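Local coordinates for vacuolar protein sorting-associated protein VTA1 (Saccharomyces cerevisiae, PDB 2RKK) that probably acts in the multivesicular body sorting pathway of the endosome through an N-terminal domain that carries a MIT motif, at residues 99-110 with 148-158. Numbering follows the deposited sequence.
Sequences MSLYNEKLKQLK and LQKRIKYCKIY
Tyr102 of helix 87-110 packs between Arg151 and Cys155 of helix 142-163 in the tightly packed part of this contact. Its CG stands anti to the backbone N (chi1 177°), which turns the ring toward helix 142-163, at about a right angle to Arg151. The aliphatic stem of Arg151 lies over one face, CB 4.3 Å from the centroid of the Tyr102 ring in a CH-pi contact, while Cys155 SG meets the ring edge in a sulfur-aromatic contact, 3.6 Å from Tyr102 CE1. Two turns further along, the roles are reversed: Leu109 CD1 sits over a face of the Tyr158 ring, 4.0 Å from the centroid. At the other end the bent Met99 chain puts SD over one face of the Arg151 guanidinium, and its CE also touches Leu148 CD2 at 3.9 Å.

The side toward solvent is looser and more polar. There Lys110, its chain bent, gives a hydrogen bond from NZ to Tyr154 OH at 3.2 Å; from the buried side the Tyr102 hydroxyl reaches the Tyr154 ring obliquely. Replacing Tyr154 by alanine removes the phenol; the Lys110 ammonium is then likely to lose this acceptor and the Tyr102 hydroxyl its cover.

Segments 99-110 and 148-158 run in the same general direction, their axes inclined at 37° and 12.1 Å apart at closest approach. Phe129 meets Tyr102 edge-to-face, Leu118 touches Leu109, and Ile126 touches Cys155, so helix 116-135 packs behind both.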
# COMPACT_ATOMS: atom_id res chain seq x y z
N MET A 99 3.78 7.88 -7.16
CA MET A 99 4.81 8.89 -7.22
C MET A 99 6.12 8.36 -6.64
O MET A 99 7.18 8.53 -7.24
CB MET A 99 4.33 10.15 -6.50
CG MET A 99 4.93 11.45 -6.99
SD MET A 99 4.78 11.74 -8.80
CE MET A 99 3.02 12.00 -8.94
N SER A 100 6.07 7.68 -5.50
CA SER A 100 7.30 7.17 -4.92
C SER A 100 7.97 6.19 -5.88
O SER A 100 9.20 6.14 -6.00
CB SER A 100 7.01 6.52 -3.57
OG SER A 100 6.56 7.50 -2.64
N LEU A 101 7.15 5.41 -6.58
CA LEU A 101 7.68 4.47 -7.56
C LEU A 101 8.28 5.23 -8.76
O LEU A 101 9.42 4.99 -9.17
CB LEU A 101 6.55 3.55 -8.03
CG LEU A 101 6.75 2.84 -9.36
CD1 LEU A 101 8.03 2.06 -9.35
CD2 LEU A 101 5.56 1.95 -9.60
N TYR A 102 7.49 6.16 -9.31
CA TYR A 102 7.92 6.97 -10.44
C TYR A 102 9.28 7.64 -10.15
O TYR A 102 10.26 7.45 -10.88
CB TYR A 102 6.86 8.05 -10.75
CG TYR A 102 7.24 8.99 -11.88
CD1 TYR A 102 7.33 8.53 -13.19
CD2 TYR A 102 7.55 10.32 -11.62
CE1 TYR A 102 7.73 9.37 -14.23
CE2 TYR A 102 7.95 11.18 -12.64
CZ TYR A 102 8.04 10.69 -13.95
OH TYR A 102 8.47 11.53 -14.96
N ASN A 103 9.34 8.42 -9.07
CA ASN A 103 10.56 9.11 -8.68
C ASN A 103 11.76 8.22 -8.48
O ASN A 103 12.89 8.62 -8.76
CB ASN A 103 10.35 9.92 -7.41
CG ASN A 103 9.55 11.17 -7.67
OD1 ASN A 103 9.69 11.82 -8.71
ND2 ASN A 103 8.69 11.53 -6.71
N GLU A 104 11.52 7.01 -7.98
CA GLU A 104 12.61 6.07 -7.77
C GLU A 104 13.13 5.63 -9.14
O GLU A 104 14.34 5.50 -9.34
CB GLU A 104 12.12 4.87 -6.94
CG GLU A 104 13.20 3.83 -6.65
CD GLU A 104 12.99 2.53 -7.43
OE1 GLU A 104 12.02 1.80 -7.12
OE2 GLU A 104 13.79 2.25 -8.36
N LYS A 105 12.21 5.44 -10.09
CA LYS A 105 12.57 4.99 -11.43
C LYS A 105 13.24 6.05 -12.31
O LYS A 105 13.90 5.71 -13.29
CB LYS A 105 11.34 4.46 -12.15
CG LYS A 105 10.73 3.27 -11.45
CD LYS A 105 11.71 2.13 -11.42
CE LYS A 105 11.21 0.99 -10.57
NZ LYS A 105 12.24 -0.06 -10.46
N LEU A 106 13.05 7.32 -11.98
CA LEU A 106 13.67 8.39 -12.76
C LEU A 106 15.17 8.32 -12.57
O LEU A 106 15.96 8.40 -13.52
CB LEU A 106 13.19 9.76 -12.31
CG LEU A 106 11.82 10.21 -12.81
CD1 LEU A 106 11.61 11.65 -12.38
CD2 LEU A 106 11.74 10.08 -14.32
N LYS A 107 15.56 8.17 -11.31
CA LYS A 107 16.96 8.06 -10.96
C LYS A 107 17.56 6.87 -11.67
O LYS A 107 18.68 6.95 -12.17
CB LYS A 107 17.12 7.92 -9.45
CG LYS A 107 17.19 9.26 -8.74
CD LYS A 107 16.99 9.11 -7.24
CE LYS A 107 15.52 8.77 -6.95
NZ LYS A 107 15.20 8.65 -5.49
N GLN A 108 16.84 5.76 -11.72
CA GLN A 108 17.37 4.58 -12.39
C GLN A 108 17.68 4.93 -13.85
O GLN A 108 18.68 4.48 -14.40
CB GLN A 108 16.37 3.41 -12.30
CG GLN A 108 16.92 2.04 -12.72
CD GLN A 108 15.87 0.93 -12.60
OE1 GLN A 108 15.01 0.98 -11.72
NE2 GLN A 108 15.94 -0.08 -13.48
N LEU A 109 16.85 5.77 -14.47
CA LEU A 109 17.08 6.16 -15.87
C LEU A 109 18.40 6.91 -16.03
O LEU A 109 18.98 6.96 -17.11
CB LEU A 109 15.92 7.02 -16.40
CG LEU A 109 14.63 6.29 -16.78
CD1 LEU A 109 13.57 7.29 -17.15
CD2 LEU A 109 14.89 5.35 -17.94
N LYS A 110 18.86 7.50 -14.94
CA LYS A 110 20.10 8.25 -14.97
C LYS A 110 21.29 7.33 -14.68
O LYS A 110 22.14 7.12 -15.54
CB LYS A 110 20.02 9.38 -13.95
CG LYS A 110 18.76 10.22 -14.13
CD LYS A 110 18.73 10.89 -15.51
CE LYS A 110 17.30 11.00 -16.09
NZ LYS A 110 16.24 11.48 -15.14
N LEU A 148 0.58 15.21 -14.17
CA LEU A 148 0.50 13.78 -14.38
C LEU A 148 0.56 13.43 -15.84
O LEU A 148 1.22 12.47 -16.22
CB LEU A 148 -0.78 13.22 -13.79
CG LEU A 148 -0.88 13.38 -12.28
CD1 LEU A 148 -2.16 12.70 -11.80
CD2 LEU A 148 0.35 12.76 -11.62
N GLN A 149 -0.14 14.19 -16.68
CA GLN A 149 -0.12 13.90 -18.11
C GLN A 149 1.31 14.04 -18.61
O GLN A 149 1.70 13.35 -19.55
CB GLN A 149 -1.01 14.86 -18.88
CG GLN A 149 -2.42 14.93 -18.37
CD GLN A 149 -3.29 15.83 -19.22
OE1 GLN A 149 -2.91 16.97 -19.54
NE2 GLN A 149 -4.46 15.34 -19.59
N LYS A 150 2.10 14.90 -17.97
CA LYS A 150 3.50 15.12 -18.36
C LYS A 150 4.38 13.97 -17.90
O LYS A 150 5.32 13.58 -18.60
CB LYS A 150 4.05 16.43 -17.77
CG LYS A 150 3.35 17.72 -18.20
CD LYS A 150 3.61 18.10 -19.66
CE LYS A 150 2.45 18.93 -20.26
NZ LYS A 150 2.04 20.13 -19.44
N ARG A 151 4.09 13.44 -16.72
CA ARG A 151 4.87 12.34 -16.18
C ARG A 151 4.68 11.11 -17.05
O ARG A 151 5.62 10.35 -17.29
CB ARG A 151 4.47 12.07 -14.74
CG ARG A 151 4.85 13.21 -13.82
CD ARG A 151 4.75 12.77 -12.39
NE ARG A 151 3.83 13.57 -11.58
CZ ARG A 151 4.15 14.73 -11.02
NH1 ARG A 151 5.37 15.23 -11.19
NH2 ARG A 151 3.27 15.38 -10.27
N ILE A 152 3.46 10.92 -17.55
CA ILE A 152 3.19 9.81 -18.42
C ILE A 152 4.00 9.99 -19.68
O ILE A 152 4.68 9.06 -20.13
CB ILE A 152 1.71 9.72 -18.77
CG1 ILE A 152 0.91 9.40 -17.51
CG2 ILE A 152 1.50 8.69 -19.88
CD1 ILE A 152 -0.59 9.33 -17.70
N LYS A 153 3.97 11.18 -20.26
CA LYS A 153 4.72 11.41 -21.49
C LYS A 153 6.20 11.14 -21.29
O LYS A 153 6.84 10.54 -22.15
CB LYS A 153 4.53 12.84 -21.98
CG LYS A 153 5.08 13.03 -23.38
CD LYS A 153 4.31 12.20 -24.42
CE LYS A 153 4.84 12.49 -25.82
NZ LYS A 153 3.98 11.91 -26.87
N TYR A 154 6.74 11.58 -20.15
CA TYR A 154 8.15 11.38 -19.84
C TYR A 154 8.47 9.89 -19.91
O TYR A 154 9.51 9.50 -20.45
CB TYR A 154 8.43 11.92 -18.45
CG TYR A 154 9.88 12.15 -18.10
CD1 TYR A 154 10.44 13.42 -18.15
CD2 TYR A 154 10.68 11.11 -17.65
CE1 TYR A 154 11.75 13.64 -17.74
CE2 TYR A 154 11.99 11.32 -17.24
CZ TYR A 154 12.51 12.59 -17.28
OH TYR A 154 13.80 12.79 -16.84
N CYS A 155 7.57 9.06 -19.39
CA CYS A 155 7.76 7.60 -19.40
C CYS A 155 7.80 7.10 -20.82
O CYS A 155 8.76 6.43 -21.24
CB CYS A 155 6.62 6.92 -18.65
SG CYS A 155 6.68 7.16 -16.87
N LYS A 156 6.76 7.44 -21.58
CA LYS A 156 6.65 7.04 -22.97
C LYS A 156 7.85 7.50 -23.81
O LYS A 156 8.18 6.87 -24.81
CB LYS A 156 5.35 7.58 -23.56
CG LYS A 156 4.09 7.19 -22.78
CD LYS A 156 2.83 7.71 -23.44
CE LYS A 156 2.21 6.69 -24.39
NZ LYS A 156 1.51 5.60 -23.64
N ILE A 157 8.52 8.57 -23.39
CA ILE A 157 9.67 9.07 -24.13
C ILE A 157 10.90 8.20 -23.90
O ILE A 157 11.49 7.69 -24.85
CB ILE A 157 10.02 10.53 -23.75
CG1 ILE A 157 8.97 11.47 -24.33
CG2 ILE A 157 11.43 10.91 -24.24
CD1 ILE A 157 9.16 12.90 -23.97
N TYR A 158 11.29 8.03 -22.64
CA TYR A 158 12.44 7.20 -22.31
C TYR A 158 12.18 5.75 -22.63
O TYR A 158 13.11 4.95 -22.74
CB TYR A 158 12.81 7.34 -20.83
CG TYR A 158 13.73 8.49 -20.56
CD1 TYR A 158 13.23 9.72 -20.16
CD2 TYR A 158 15.12 8.34 -20.71
CE1 TYR A 158 14.08 10.79 -19.90
CE2 TYR A 158 15.99 9.40 -20.45
CZ TYR A 158 15.46 10.63 -20.04
OH TYR A 158 16.29 11.69 -19.74